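Local coordinates for ApeI dehydratase-like domain-containing protein (Pectobacterium atrosepticum, PDB 3ESI) that is of uncharacterized function but belongs to the ApeI-like family of hotdog-fold proteins and may act as an acyl-thioester dehydratase, at residues Val20-Gln25 against Met53-Thr58. Numbering follows the deposited sequence.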
loop_
_atom_site.group_PDB
_atom_site.type_symbol
_atom_site.label_atom_id
_atom_site.label_comp_id
_atom_site.label_asym_id
_atom_site.label_seq_id
_atom_site.Cartn_x
_atom_site.Cartn_y
_atom_site.Cartn_z
ATOM N N VAL A 20 16.919 2.683 26.053
ATOM C CA VAL A 20 17.687 1.619 25.441
ATOM C C VAL A 20 17.925 2.058 24.007
ATOM O O VAL A 20 17.025 2.580 23.343
ATOM C CB VAL A 20 16.941 0.261 25.466
ATOM C CG1 VAL A 20 15.693 0.311 24.589
ATOM C CG2 VAL A 20 17.882 -0.841 25.008
ATOM N N GLU A 21 19.153 1.886 23.547
ATOM C CA GLU A 21 19.502 2.262 22.197
ATOM C C GLU A 21 19.942 1.027 21.451
ATOM O O GLU A 21 20.784 0.273 21.936
ATOM C CB GLU A 21 20.631 3.281 22.206
ATOM C CG GLU A 21 20.991 3.765 20.822
ATOM C CD GLU A 21 21.981 4.904 20.850
ATOM O OE1 GLU A 21 21.878 5.749 21.770
ATOM O OE2 GLU A 21 22.842 4.967 19.947
ATOM N N LEU A 22 19.360 0.800 20.284
ATOM C CA LEU A 22 19.741 -0.354 19.493
ATOM C C LEU A 22 20.244 0.059 18.134
ATOM O O LEU A 22 19.853 1.095 17.602
ATOM C CB LEU A 22 18.561 -1.305 19.295
ATOM C CG LEU A 22 18.090 -2.109 20.501
ATOM C CD1 LEU A 22 17.438 -1.189 21.516
ATOM C CD2 LEU A 22 17.104 -3.155 20.037
ATOM N N MET A 23 21.145 -0.739 17.582
ATOM C CA MET A 23 21.631 -0.482 16.237
ATOM C C MET A 23 21.032 -1.685 15.535
ATOM O O MET A 23 21.248 -2.822 15.957
ATOM C CB MET A 23 23.162 -0.501 16.171
ATOM C CG MET A 23 23.714 -0.081 14.811
ATOM S SD MET A 23 25.510 0.208 14.776
ATOM C CE MET A 23 25.547 1.952 15.435
ATOM N N LEU A 24 20.240 -1.436 14.499
ATOM C CA LEU A 24 19.574 -2.521 13.776
ATOM C C LEU A 24 19.888 -2.491 12.284
ATOM O O LEU A 24 20.188 -1.439 11.707
ATOM C CB LEU A 24 18.051 -2.419 13.968
ATOM C CG LEU A 24 17.567 -2.103 15.383
ATOM C CD1 LEU A 24 16.079 -1.828 15.364
ATOM C CD2 LEU A 24 17.880 -3.240 16.306
ATOM N N GLN A 25 19.831 -3.657 11.661
ATOM C CA GLN A 25 20.094 -3.737 10.236
ATOM C C GLN A 25 18.826 -4.233 9.575
ATOM O O GLN A 25 18.254 -5.253 9.992
ATOM C CB GLN A 25 21.260 -4.694 9.959
ATOM C CG GLN A 25 21.578 -4.924 8.478
ATOM C CD GLN A 25 22.158 -3.696 7.768
ATOM O OE1 GLN A 25 22.652 -2.754 8.409
ATOM N NE2 GLN A 25 22.119 -3.714 6.429
ATOM N N MET A 53 7.453 -2.110 19.565
ATOM C CA MET A 53 6.758 -2.826 20.621
ATOM C C MET A 53 7.502 -4.057 21.148
ATOM O O MET A 53 7.485 -4.321 22.346
ATOM C CB MET A 53 5.348 -3.211 20.151
ATOM C CG MET A 53 4.340 -2.040 20.159
ATOM S SD MET A 53 4.136 -1.167 21.765
ATOM C CE MET A 53 4.867 0.226 21.383
ATOM N N HIS A 54 8.158 -4.809 20.276
ATOM C CA HIS A 54 8.891 -5.993 20.721
ATOM C C HIS A 54 10.055 -5.621 21.658
ATOM O O HIS A 54 10.226 -6.222 22.721
ATOM C CB HIS A 54 9.392 -6.768 19.499
ATOM C CG HIS A 54 10.305 -7.909 19.822
ATOM N ND1 HIS A 54 11.675 -7.774 19.869
ATOM C CD2 HIS A 54 10.044 -9.210 20.089
ATOM C CE1 HIS A 54 12.221 -8.943 20.149
ATOM N NE2 HIS A 54 11.253 -9.831 20.288
ATOM N N TYR A 55 10.843 -4.626 21.274
ATOM C CA TYR A 55 11.960 -4.206 22.101
ATOM C C TYR A 55 11.506 -3.473 23.351
ATOM O O TYR A 55 12.045 -3.692 24.435
ATOM C CB TYR A 55 12.927 -3.328 21.293
ATOM C CG TYR A 55 13.691 -4.130 20.267
ATOM C CD1 TYR A 55 14.469 -5.216 20.658
ATOM C CD2 TYR A 55 13.604 -3.839 18.906
ATOM C CE1 TYR A 55 15.140 -6.000 19.728
ATOM C CE2 TYR A 55 14.274 -4.622 17.956
ATOM C CZ TYR A 55 15.039 -5.705 18.381
ATOM O OH TYR A 55 15.686 -6.517 17.472
ATOM N N ALA A 56 10.497 -2.623 23.215
ATOM C CA ALA A 56 10.012 -1.868 24.366
ATOM C C ALA A 56 9.446 -2.734 25.494
ATOM O O ALA A 56 9.612 -2.400 26.666
ATOM C CB ALA A 56 8.974 -0.835 23.923
ATOM N N THR A 57 8.792 -3.845 25.164
ATOM C CA THR A 57 8.225 -4.688 26.215
ATOM C C THR A 57 9.110 -5.837 26.676
ATOM O O THR A 57 8.789 -6.512 27.648
ATOM C CB THR A 57 6.838 -5.269 25.826
ATOM O OG1 THR A 57 6.949 -6.061 24.636
ATOM C CG2 THR A 57 5.842 -4.148 25.612
ATOM N N THR A 58 10.216 -6.081 25.989
ATOM C CA THR A 58 11.098 -7.154 26.432
ATOM C C THR A 58 12.282 -6.566 27.201
ATOM O O THR A 58 12.978 -7.278 27.923
ATOM C CB THR A 58 11.635 -7.986 25.247
ATOM O OG1 THR A 58 12.311 -7.125 24.328
ATOM C CG2 THR A 58 10.492 -8.706 24.537
#
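Y55 reaches out from helix 45-59, lays a face of its ring against L22 of strand 17-25 and brings its phenol end beside L24, a small worked example of how the central helix of a hotdog fold packs on its curved antiparallel sheet.

The main interaction is a CH-pi contact. Methyl CD2 of L22 sits almost exactly over the middle of the Y55 ring, 3.3 Å from the centroid and 9° off the ring normal. That one carbon therefore lies at similar distances from all six ring atoms, the nearest being CD1 of Y55, 3.4 Å from CD2 of L22. The opposite face is partly covered from within the helix, where ND1 of H54 stands 3.8 Å above the Y55 ring plane, displaced toward the rim. The ring is thus flanked by a strand methyl and a histidine.

Ordinary apolar packing adds a second foothold farther out. The L24 and Y55 side chains run past each other in opposite directions, and CD2 of L24 comes obliquely to within 4.1 Å of OH of Y55. In Y55, CG lies anti to the carbonyl carbon (chi1 -71°), a setting that carries the ring out from the helix to the sheet. L22 and L24, two residues apart, both turn inward. Y55 also touches L88 on the neighbouring strand 83-91, as well as E5 and P3, so it spans more than one strand.

Polar bonds play no part between the two segments. Within the helix, OG1 of T57 donates to O of M53 at 2.9 Å, and the backbone N of T57 reaches the same oxygen from the opposite face of its carbonyl plane. OG1 of T58 likewise donates to O of H54, at 2.8 Å. Backbone bonds tie the strand to its sheet neighbours, as L22 to L86.

Across the interface, then, cohesion is largely dispersive, with a CH-pi component: two leucine methyls meet one aromatic ring as one element of the packing of helix on sheet.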